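Local coordinates for protein hemoglobin component VII (PDB 1X46) that binds heme as a globin of a midge larva and probably carries or stores oxygen, at residues D1-V15 / K133-F147. Residues are numbered along the deposited sequence; the frame is centred on the assembly and turned at random.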
loop_
_atom_site.group_PDB
_atom_site.type_symbol
_atom_site.label_atom_id
_atom_site.label_comp_id
_atom_site.label_asym_id
_atom_site.label_seq_id
_atom_site.Cartn_x
_atom_site.Cartn_y
_atom_site.Cartn_z
ATOM N N ASP A 1 0.803 -10.457 -16.261
ATOM C CA ASP A 1 0.813 -9.954 -14.854
ATOM C C ASP A 1 1.659 -10.871 -13.977
ATOM O O ASP A 1 2.005 -11.971 -14.401
ATOM C CB ASP A 1 -0.613 -9.869 -14.315
ATOM C CG ASP A 1 -1.463 -8.865 -15.071
ATOM O OD1 ASP A 1 -0.928 -7.803 -15.470
ATOM O OD2 ASP A 1 -2.675 -9.047 -15.295
ATOM N N PRO A 2 2.035 -10.423 -12.778
ATOM C CA PRO A 2 2.878 -11.235 -11.907
ATOM C C PRO A 2 2.245 -12.560 -11.521
ATOM O O PRO A 2 1.031 -12.758 -11.603
ATOM C CB PRO A 2 3.089 -10.334 -10.685
ATOM C CG PRO A 2 2.925 -8.919 -11.307
ATOM C CD PRO A 2 1.762 -9.095 -12.186
ATOM N N THR A 3 3.126 -13.472 -11.150
ATOM C CA THR A 3 2.781 -14.811 -10.696
ATOM C C THR A 3 3.042 -14.872 -9.198
ATOM O O THR A 3 4.086 -14.415 -8.712
ATOM C CB THR A 3 3.655 -15.830 -11.478
ATOM O OG1 THR A 3 3.344 -15.740 -12.880
ATOM C CG2 THR A 3 3.315 -17.273 -11.102
ATOM N N TRP A 4 2.101 -15.400 -8.427
ATOM C CA TRP A 4 2.298 -15.569 -6.992
ATOM C C TRP A 4 3.482 -16.514 -6.675
ATOM O O TRP A 4 3.589 -17.595 -7.251
ATOM C CB TRP A 4 1.013 -16.078 -6.352
ATOM C CG TRP A 4 0.998 -16.162 -4.849
ATOM C CD1 TRP A 4 1.656 -17.073 -4.072
ATOM C CD2 TRP A 4 0.247 -15.335 -3.943
ATOM N NE1 TRP A 4 1.359 -16.869 -2.745
ATOM C CE2 TRP A 4 0.505 -15.802 -2.634
ATOM C CE3 TRP A 4 -0.624 -14.247 -4.107
ATOM C CZ2 TRP A 4 -0.069 -15.213 -1.478
ATOM C CZ3 TRP A 4 -1.187 -13.637 -2.955
ATOM C CH2 TRP A 4 -0.929 -14.147 -1.659
ATOM N N VAL A 5 4.378 -16.063 -5.800
ATOM C CA VAL A 5 5.526 -16.845 -5.342
ATOM C C VAL A 5 5.437 -16.742 -3.823
ATOM O O VAL A 5 5.613 -15.656 -3.255
ATOM C CB VAL A 5 6.886 -16.266 -5.903
ATOM C CG1 VAL A 5 8.125 -16.927 -5.264
ATOM C CG2 VAL A 5 6.954 -16.368 -7.421
ATOM N N ASP A 6 5.125 -17.841 -3.145
ATOM C CA ASP A 6 4.980 -17.821 -1.681
ATOM C C ASP A 6 6.172 -17.171 -0.983
ATOM O O ASP A 6 7.324 -17.454 -1.303
ATOM C CB ASP A 6 4.786 -19.239 -1.132
ATOM C CG ASP A 6 3.446 -19.834 -1.524
ATOM O OD1 ASP A 6 2.404 -19.288 -1.098
ATOM O OD2 ASP A 6 3.340 -20.854 -2.246
ATOM N N MET A 7 5.885 -16.291 -0.039
ATOM C CA MET A 7 6.940 -15.565 0.651
ATOM C C MET A 7 7.560 -16.456 1.697
ATOM O O MET A 7 6.890 -17.292 2.290
ATOM C CB MET A 7 6.379 -14.338 1.349
ATOM C CG MET A 7 6.123 -13.174 0.419
ATOM S SD MET A 7 5.363 -11.790 1.301
ATOM C CE MET A 7 6.802 -11.172 2.170
ATOM N N GLU A 8 8.839 -16.246 1.930
ATOM C CA GLU A 8 9.511 -16.860 3.069
ATOM C C GLU A 8 9.024 -16.221 4.365
ATOM O O GLU A 8 8.647 -15.052 4.389
ATOM C CB GLU A 8 11.024 -16.738 2.911
ATOM C CG GLU A 8 11.591 -17.710 1.880
ATOM C CD GLU A 8 12.960 -17.296 1.361
ATOM O OE1 GLU A 8 13.975 -17.648 2.007
ATOM O OE2 GLU A 8 13.029 -16.625 0.304
ATOM N N ALA A 9 8.988 -16.993 5.440
ATOM C CA ALA A 9 8.506 -16.534 6.745
ATOM C C ALA A 9 9.267 -15.339 7.334
ATOM O O ALA A 9 8.677 -14.463 7.973
ATOM C CB ALA A 9 8.492 -17.715 7.751
ATOM N N GLY A 10 10.581 -15.325 7.130
ATOM C CA GLY A 10 11.410 -14.231 7.582
ATOM C C GLY A 10 11.086 -12.929 6.867
ATOM O O GLY A 10 11.113 -11.880 7.514
ATOM N N ASP A 11 10.822 -13.019 5.564
ATOM C CA ASP A 11 10.394 -11.865 4.769
ATOM C C ASP A 11 9.034 -11.339 5.212
ATOM O O ASP A 11 8.835 -10.127 5.289
ATOM C CB ASP A 11 10.367 -12.226 3.308
ATOM C CG ASP A 11 11.736 -12.259 2.703
ATOM O OD1 ASP A 11 12.694 -11.839 3.387
ATOM O OD2 ASP A 11 11.935 -12.676 1.536
ATOM N N ILE A 12 8.104 -12.238 5.539
ATOM C CA ILE A 12 6.838 -11.816 6.143
ATOM C C ILE A 12 7.091 -11.044 7.440
ATOM O O ILE A 12 6.505 -9.981 7.680
ATOM C CB ILE A 12 5.909 -13.048 6.381
ATOM C CG1 ILE A 12 5.502 -13.656 5.030
ATOM C CG2 ILE A 12 4.686 -12.658 7.240
ATOM C CD1 ILE A 12 4.810 -15.021 5.122
ATOM N N ALA A 13 8.001 -11.545 8.276
ATOM C CA ALA A 13 8.305 -10.831 9.506
ATOM C C ALA A 13 8.905 -9.459 9.241
ATOM O O ALA A 13 8.611 -8.499 9.965
ATOM C CB ALA A 13 9.230 -11.677 10.428
ATOM N N LEU A 14 9.714 -9.356 8.186
ATOM C CA LEU A 14 10.367 -8.071 7.874
ATOM C C LEU A 14 9.332 -7.036 7.449
ATOM O O LEU A 14 9.418 -5.865 7.854
ATOM C CB LEU A 14 11.403 -8.217 6.772
ATOM C CG LEU A 14 12.728 -8.910 7.114
ATOM C CD1 LEU A 14 13.561 -9.080 5.842
ATOM C CD2 LEU A 14 13.497 -8.146 8.163
ATOM N N VAL A 15 8.363 -7.480 6.640
ATOM C CA VAL A 15 7.234 -6.621 6.286
ATOM C C VAL A 15 6.404 -6.250 7.516
ATOM O O VAL A 15 6.138 -5.086 7.732
ATOM C CB VAL A 15 6.355 -7.285 5.214
ATOM C CG1 VAL A 15 5.046 -6.520 5.005
ATOM C CG2 VAL A 15 7.147 -7.457 3.887
ATOM N N LYS A 133 13.748 -6.253 -0.489
ATOM C CA LYS A 133 13.451 -7.537 -1.114
ATOM C C LYS A 133 12.177 -8.153 -0.554
ATOM O O LYS A 133 11.359 -8.654 -1.321
ATOM C CB LYS A 133 14.625 -8.494 -0.932
ATOM C CG LYS A 133 14.523 -9.739 -1.778
ATOM C CD LYS A 133 15.849 -10.459 -1.710
ATOM C CE LYS A 133 15.819 -11.452 -0.578
ATOM N NZ LYS A 133 14.987 -12.630 -0.989
ATOM N N ALA A 134 11.996 -8.070 0.770
ATOM C CA ALA A 134 10.798 -8.629 1.405
ATOM C C ALA A 134 9.525 -7.919 0.919
ATOM O O ALA A 134 8.546 -8.583 0.528
ATOM C CB ALA A 134 10.900 -8.562 2.902
ATOM N N TRP A 135 9.531 -6.578 0.938
ATOM C CA TRP A 135 8.381 -5.845 0.407
ATOM C C TRP A 135 8.128 -6.077 -1.088
ATOM O O TRP A 135 6.974 -6.129 -1.517
ATOM C CB TRP A 135 8.519 -4.352 0.681
ATOM C CG TRP A 135 8.219 -3.970 2.072
ATOM C CD1 TRP A 135 9.097 -3.842 3.104
ATOM C CD2 TRP A 135 6.930 -3.609 2.595
ATOM N NE1 TRP A 135 8.441 -3.442 4.248
ATOM C CE2 TRP A 135 7.109 -3.284 3.968
ATOM C CE3 TRP A 135 5.649 -3.503 2.044
ATOM C CZ2 TRP A 135 6.045 -2.879 4.800
ATOM C CZ3 TRP A 135 4.583 -3.103 2.874
ATOM C CH2 TRP A 135 4.786 -2.795 4.236
ATOM N N ASP A 136 9.201 -6.239 -1.867
ATOM C CA ASP A 136 9.075 -6.506 -3.303
ATOM C C ASP A 136 8.291 -7.805 -3.485
ATOM O O ASP A 136 7.421 -7.879 -4.351
ATOM C CB ASP A 136 10.481 -6.618 -3.939
ATOM C CG ASP A 136 11.074 -5.265 -4.323
ATOM O OD1 ASP A 136 10.389 -4.242 -4.198
ATOM O OD2 ASP A 136 12.207 -5.134 -4.802
ATOM N N SER A 137 8.608 -8.805 -2.657
ATOM C CA SER A 137 7.950 -10.123 -2.751
ATOM C C SER A 137 6.480 -10.024 -2.368
ATOM O O SER A 137 5.636 -10.677 -2.996
ATOM C CB SER A 137 8.667 -11.157 -1.878
ATOM O OG SER A 137 9.977 -11.377 -2.380
ATOM N N ALA A 138 6.188 -9.230 -1.339
ATOM C CA ALA A 138 4.817 -8.996 -0.910
ATOM C C ALA A 138 4.004 -8.282 -1.998
ATOM O O ALA A 138 2.896 -8.687 -2.346
ATOM C CB ALA A 138 4.809 -8.194 0.376
ATOM N N PHE A 139 4.570 -7.216 -2.547
ATOM C CA PHE A 139 3.906 -6.520 -3.642
ATOM C C PHE A 139 3.699 -7.389 -4.881
ATOM O O PHE A 139 2.649 -7.314 -5.504
ATOM C CB PHE A 139 4.626 -5.211 -4.000
ATOM C CG PHE A 139 4.217 -4.045 -3.137
ATOM C CD1 PHE A 139 2.976 -3.455 -3.319
ATOM C CD2 PHE A 139 5.051 -3.545 -2.158
ATOM C CE1 PHE A 139 2.561 -2.352 -2.518
ATOM C CE2 PHE A 139 4.638 -2.458 -1.368
ATOM C CZ PHE A 139 3.406 -1.883 -1.558
ATOM N N ASN A 140 4.691 -8.203 -5.240
ATOM C CA ASN A 140 4.554 -9.139 -6.355
ATOM C C ASN A 140 3.286 -9.976 -6.174
ATOM O O ASN A 140 2.481 -10.113 -7.106
ATOM C CB ASN A 140 5.765 -10.075 -6.413
ATOM C CG ASN A 140 5.587 -11.229 -7.460
ATOM O OD1 ASN A 140 5.176 -12.376 -7.133
ATOM N ND2 ASN A 140 5.875 -10.916 -8.694
ATOM N N ASN A 141 3.133 -10.511 -4.964
ATOM C CA ASN A 141 1.995 -11.378 -4.673
ATOM C C ASN A 141 0.678 -10.602 -4.675
ATOM O O ASN A 141 -0.310 -11.056 -5.245
ATOM C CB ASN A 141 2.223 -12.133 -3.378
ATOM C CG ASN A 141 3.246 -13.240 -3.535
ATOM O OD1 ASN A 141 3.711 -13.502 -4.644
ATOM N ND2 ASN A 141 3.598 -13.905 -2.411
ATOM N N MET A 142 0.678 -9.409 -4.081
ATOM C CA MET A 142 -0.505 -8.546 -4.177
ATOM C C MET A 142 -0.904 -8.330 -5.650
ATOM O O MET A 142 -2.081 -8.479 -6.032
ATOM C CB MET A 142 -0.237 -7.187 -3.500
ATOM C CG MET A 142 -1.287 -6.132 -3.791
ATOM S SD MET A 142 -0.650 -4.485 -3.221
ATOM C CE MET A 142 -1.623 -3.384 -4.241
ATOM N N TYR A 143 0.067 -7.944 -6.477
ATOM C CA TYR A 143 -0.180 -7.674 -7.889
ATOM C C TYR A 143 -0.697 -8.885 -8.662
ATOM O O TYR A 143 -1.490 -8.745 -9.574
ATOM C CB TYR A 143 1.102 -7.158 -8.582
ATOM C CG TYR A 143 1.631 -5.851 -8.017
ATOM C CD1 TYR A 143 0.820 -4.981 -7.282
ATOM C CD2 TYR A 143 2.973 -5.500 -8.206
ATOM C CE1 TYR A 143 1.327 -3.807 -6.785
ATOM C CE2 TYR A 143 3.483 -4.314 -7.712
ATOM C CZ TYR A 143 2.649 -3.484 -6.993
ATOM O OH TYR A 143 3.120 -2.284 -6.465
ATOM N N SER A 144 -0.245 -10.073 -8.271
ATOM C CA SER A 144 -0.666 -11.274 -8.973
ATOM C C SER A 144 -2.192 -11.459 -8.897
ATOM O O SER A 144 -2.790 -12.029 -9.804
ATOM C CB SER A 144 0.081 -12.495 -8.431
ATOM O OG SER A 144 -0.412 -12.882 -7.168
ATOM N N VAL A 145 -2.789 -10.946 -7.828
ATOM C CA VAL A 145 -4.222 -11.051 -7.607
ATOM C C VAL A 145 -4.946 -9.768 -7.991
ATOM O O VAL A 145 -6.056 -9.810 -8.504
ATOM C CB VAL A 145 -4.502 -11.429 -6.131
ATOM C CG1 VAL A 145 -5.969 -11.296 -5.792
ATOM C CG2 VAL A 145 -4.004 -12.841 -5.858
ATOM N N VAL A 146 -4.305 -8.623 -7.740
ATOM C CA VAL A 146 -4.938 -7.329 -8.023
ATOM C C VAL A 146 -4.914 -6.959 -9.512
ATOM O O VAL A 146 -5.924 -6.523 -10.045
ATOM C CB VAL A 146 -4.318 -6.202 -7.156
ATOM C CG1 VAL A 146 -4.720 -4.781 -7.621
ATOM C CG2 VAL A 146 -4.676 -6.403 -5.711
ATOM N N PHE A 147 -3.784 -7.129 -10.187
ATOM C CA PHE A 147 -3.661 -6.722 -11.598
ATOM C C PHE A 147 -4.714 -7.340 -12.533
ATOM O O PHE A 147 -5.271 -6.608 -13.344
ATOM C CB PHE A 147 -2.241 -6.907 -12.170
ATOM C CG PHE A 147 -1.213 -5.900 -11.659
ATOM C CD1 PHE A 147 -1.510 -4.962 -10.658
ATOM C CD2 PHE A 147 0.079 -5.938 -12.176
ATOM C CE1 PHE A 147 -0.516 -4.067 -10.209
ATOM C CE2 PHE A 147 1.074 -5.060 -11.724
ATOM C CZ PHE A 147 0.764 -4.127 -10.741
HETATM O O HOH W 1 -1.583 -12.229 -12.184
HETATM O O HOH W 2 6.663 -13.133 -4.144
HETATM O O HOH W 3 14.642 -14.051 1.252
#
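The extended N-terminal arm, residues 1-8, runs back along helix 133-146 in the opposite sense, at a slant, from Pro2 beside Ser144 to Met7 beside Ser137; helix 9-15 then crosses that helix at -98°, with axes 8.5 Å apart. Asn141 grips the arm through both ends of its amide. Val5 N donates to Asn141 OD1 at 2.9 Å in a nearly straight bond, and Asn141 ND2 donates to Val5 O at 2.8 Å, meeting it from above the carbonyl plane. The same amide lies flat over one face of the Trp4 indole, the two planes 6° apart. Asn141 CB adds a CH-pi contact over the six-membered ring. Trp4 CG is anti to the backbone N (chi1 -173°), which brings the indole over the Asn141 amide. Trp4 NE1 donates to Asp6 OD1 at 3.1 Å, and Ser144 OG lies at the ring edge. With an alanine here, the Asn141 amide is likely to lose its stacking partner and Asp6 its indole donor. This is the globin fold: helix 9-20 corresponds to the A helix and helix 129-146 to the H helix, joined here by crossed packing at Ala134. Ala134 CB sits 3.7 Å from Asp11 CB, and Leu14 CB touches it too. Val15 CG1 stands over the face of the Trp135 ring, whose NE1 bonds Ser18. Met7 SD rests 3.8 Å from Ala138 CB, and a bend at the end of the chain brings CE to Ala134 O. A water links Glu8, Asp11 and Lys133, supplementing a long salt bridge between Asp11 and Lys133. At the other end, Pro2 CD packs 3.6 Å from Phe147 CD2, and a second water joins Pro2 O to Ser144 O.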